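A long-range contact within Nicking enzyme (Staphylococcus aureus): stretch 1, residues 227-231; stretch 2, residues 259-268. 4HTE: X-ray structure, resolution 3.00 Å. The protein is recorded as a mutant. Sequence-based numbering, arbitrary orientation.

Stretch 1 (227-231) KELFT
Stretch 2 259-268: GTENTIEMLE

A short loop can pack against a helix without a single hydrogen bond between them, through apolar side chains and methyls set against carbonyl oxygens; residues 227-231 and 259-268 of a staphylococcal nicking enzyme are a compact example. The 333 Å² of surface buried, both sides summed, comes mostly from leucine, isoleucine and phenylalanine, with small contributions from their neighbours. The register is set by Leu229 and Ile264, whose CA atoms lie 5.0 Å apart.

The helix runs through from before 259 to beyond 268, with a kink where the N atoms of Thr260 and Glu261 lack a bond to the preceding turn. Gly259 sits at this irregularity with phi/psi 76/168, a positive phi that glycine tolerates readily. Thr260 (chi1 p) follows with helical angles of -69/-56; its O accepts from Ile264 N at 3.0 Å and lies 4.4 Å from Leu229 CD2. Glu261, with CB directed away, and Asn262 leave the loop untouched, and Asn262 O receives Met266 N at 2.9 Å. Thr263 points its CB toward the loop, 4.4 Å from Leu229 CD2, and is buried; its chi1 of -18° lies between wells.

Ile264 (chi1 m, chi2 t) has its CA-to-CB bond sideways to the loop, and its branched side chain meets two successive carbonyls: CD1 is 3.5 Å from Glu228 O (phi/psi -78/-9, m, t) and CG2 3.4 Å from Leu229 O. Its CG1 is 3.9 Å from Leu229 CD2. Leu229 (m, t; phi/psi -87/-25) is thus the centre of the contact: buried in the structure, it gives up 102 Å² to the helix, the largest share here. Glu265 (chi1, chi2 t) directs CB away and remains exposed, as befits a charged residue. Selenomethionine Met266 (m, t, p) is buried but does not touch the loop.

One turn after Thr263, Leu267 again points CB toward the loop. Its p, p rotamer places CD1 3.6 Å from Leu229 O and CD2 4.4 Å from Leu229 CB. The same CD2 lies over one face of the Phe230 ring, 4.1 Å from the centroid and 24° off the normal, with Phe230 CE1 3.8 Å away: a CH-pi contact. Phe230 (phi/psi -99/121) sends CB away from the helix, yet chi1 m and chi2 -83° bring the ring end nearer. Glu268 (chi1 p) and Thr231 direct CB toward each other's stretch, Glu268 CG 5.7 Å from Thr231 CB; Thr231 and Lys227 are modelled only to CB.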

# COMPACT_ATOMS: atom_id res chain seq x y z
N LYS A 227 -2.77 -2.87 -15.28
CA LYS A 227 -2.28 -2.60 -16.63
C LYS A 227 -1.50 -3.80 -17.16
O LYS A 227 -1.53 -4.09 -18.36
CB LYS A 227 -1.41 -1.35 -16.65
N GLU A 228 -0.79 -4.49 -16.27
CA GLU A 228 0.02 -5.64 -16.65
C GLU A 228 -0.82 -6.89 -16.88
O GLU A 228 -0.31 -7.90 -17.36
CB GLU A 228 1.07 -5.93 -15.58
CG GLU A 228 2.16 -4.88 -15.49
CD GLU A 228 3.13 -5.15 -14.36
OE1 GLU A 228 2.68 -5.30 -13.20
OE2 GLU A 228 4.35 -5.21 -14.63
N LEU A 229 -2.10 -6.83 -16.54
CA LEU A 229 -2.99 -7.97 -16.70
C LEU A 229 -3.59 -8.02 -18.10
O LEU A 229 -3.96 -9.08 -18.59
CB LEU A 229 -4.11 -7.95 -15.66
CG LEU A 229 -3.72 -8.24 -14.21
CD1 LEU A 229 -4.94 -8.17 -13.31
CD2 LEU A 229 -3.04 -9.59 -14.09
N PHE A 230 -3.67 -6.86 -18.74
CA PHE A 230 -4.25 -6.77 -20.08
C PHE A 230 -3.17 -6.72 -21.17
O PHE A 230 -2.33 -5.82 -21.18
CB PHE A 230 -5.14 -5.53 -20.19
CG PHE A 230 -6.41 -5.63 -19.39
CD1 PHE A 230 -7.52 -6.28 -19.90
CD2 PHE A 230 -6.50 -5.07 -18.13
CE1 PHE A 230 -8.69 -6.37 -19.17
CE2 PHE A 230 -7.67 -5.15 -17.39
CZ PHE A 230 -8.76 -5.81 -17.91
N THR A 231 -3.21 -7.69 -22.07
CA THR A 231 -2.30 -7.71 -23.21
C THR A 231 -2.76 -6.69 -24.24
O THR A 231 -1.94 -5.99 -24.84
CB THR A 231 -2.24 -9.10 -23.86
N GLY A 259 -3.04 -16.31 -9.47
CA GLY A 259 -1.72 -15.91 -9.93
C GLY A 259 -1.86 -15.01 -11.14
O GLY A 259 -2.93 -14.91 -11.73
N THR A 260 -0.76 -14.36 -11.53
CA THR A 260 -0.79 -13.41 -12.63
C THR A 260 -1.01 -14.10 -13.98
O THR A 260 -1.94 -13.78 -14.71
CB THR A 260 0.51 -12.59 -12.71
OG1 THR A 260 1.61 -13.47 -12.94
CG2 THR A 260 0.73 -11.81 -11.42
N GLU A 261 -0.14 -15.06 -14.30
CA GLU A 261 -0.20 -15.74 -15.59
C GLU A 261 -1.62 -16.16 -15.96
O GLU A 261 -2.15 -15.71 -16.98
CB GLU A 261 0.71 -16.97 -15.58
CG GLU A 261 0.50 -17.88 -16.78
CD GLU A 261 1.54 -18.97 -16.85
OE1 GLU A 261 2.72 -18.69 -16.55
OE2 GLU A 261 1.18 -20.12 -17.19
N ASN A 262 -2.23 -17.00 -15.14
CA ASN A 262 -3.58 -17.47 -15.40
C ASN A 262 -4.55 -16.31 -15.61
O ASN A 262 -5.22 -16.23 -16.65
CB ASN A 262 -4.07 -18.36 -14.26
CG ASN A 262 -3.37 -19.70 -14.22
OD1 ASN A 262 -2.25 -19.81 -13.72
ND2 ASN A 262 -4.03 -20.73 -14.73
N THR A 263 -4.63 -15.43 -14.62
CA THR A 263 -5.57 -14.32 -14.66
C THR A 263 -5.52 -13.59 -15.99
O THR A 263 -6.56 -13.21 -16.54
CB THR A 263 -5.29 -13.31 -13.53
OG1 THR A 263 -4.48 -13.92 -12.52
CG2 THR A 263 -6.59 -12.84 -12.91
N ILE A 264 -4.32 -13.39 -16.52
CA ILE A 264 -4.14 -12.70 -17.79
C ILE A 264 -4.86 -13.45 -18.91
O ILE A 264 -5.58 -12.86 -19.70
CB ILE A 264 -2.65 -12.57 -18.15
CG1 ILE A 264 -1.93 -11.71 -17.12
CG2 ILE A 264 -2.50 -11.98 -19.55
CD1 ILE A 264 -0.49 -11.40 -17.49
N GLU A 265 -4.65 -14.77 -18.96
CA GLU A 265 -5.26 -15.60 -19.99
C GLU A 265 -6.78 -15.64 -19.82
O GLU A 265 -7.51 -15.73 -20.81
CB GLU A 265 -4.70 -17.02 -19.92
CG GLU A 265 -5.34 -17.99 -20.90
CD GLU A 265 -4.70 -19.36 -20.87
OE1 GLU A 265 -5.28 -20.31 -21.43
OE2 GLU A 265 -3.60 -19.49 -20.27
N MSE A 266 -7.25 -15.56 -18.58
CA MSE A 266 -8.67 -15.70 -18.29
C MSE A 266 -9.52 -14.62 -18.89
O MSE A 266 -10.60 -14.91 -19.43
CB MSE A 266 -8.86 -15.70 -16.78
CG MSE A 266 -8.23 -16.94 -16.15
SE MSE A 266 -9.11 -17.33 -14.43
CE MSE A 266 -10.82 -18.00 -15.15
N LEU A 267 -9.07 -13.37 -18.79
CA LEU A 267 -9.89 -12.22 -19.20
C LEU A 267 -9.78 -11.93 -20.70
O LEU A 267 -10.65 -11.27 -21.27
CB LEU A 267 -9.54 -10.97 -18.38
CG LEU A 267 -8.07 -10.68 -18.04
CD1 LEU A 267 -7.24 -10.42 -19.28
CD2 LEU A 267 -7.99 -9.50 -17.08
N GLU A 268 -8.73 -12.43 -21.34
CA GLU A 268 -8.57 -12.27 -22.78
C GLU A 268 -9.15 -13.48 -23.51
O GLU A 268 -9.66 -13.35 -24.62
CB GLU A 268 -7.10 -12.03 -23.15
CG GLU A 268 -6.12 -13.11 -22.70
CD GLU A 268 -5.88 -14.17 -23.75
OE1 GLU A 268 -6.69 -14.28 -24.69
OE2 GLU A 268 -4.87 -14.90 -23.63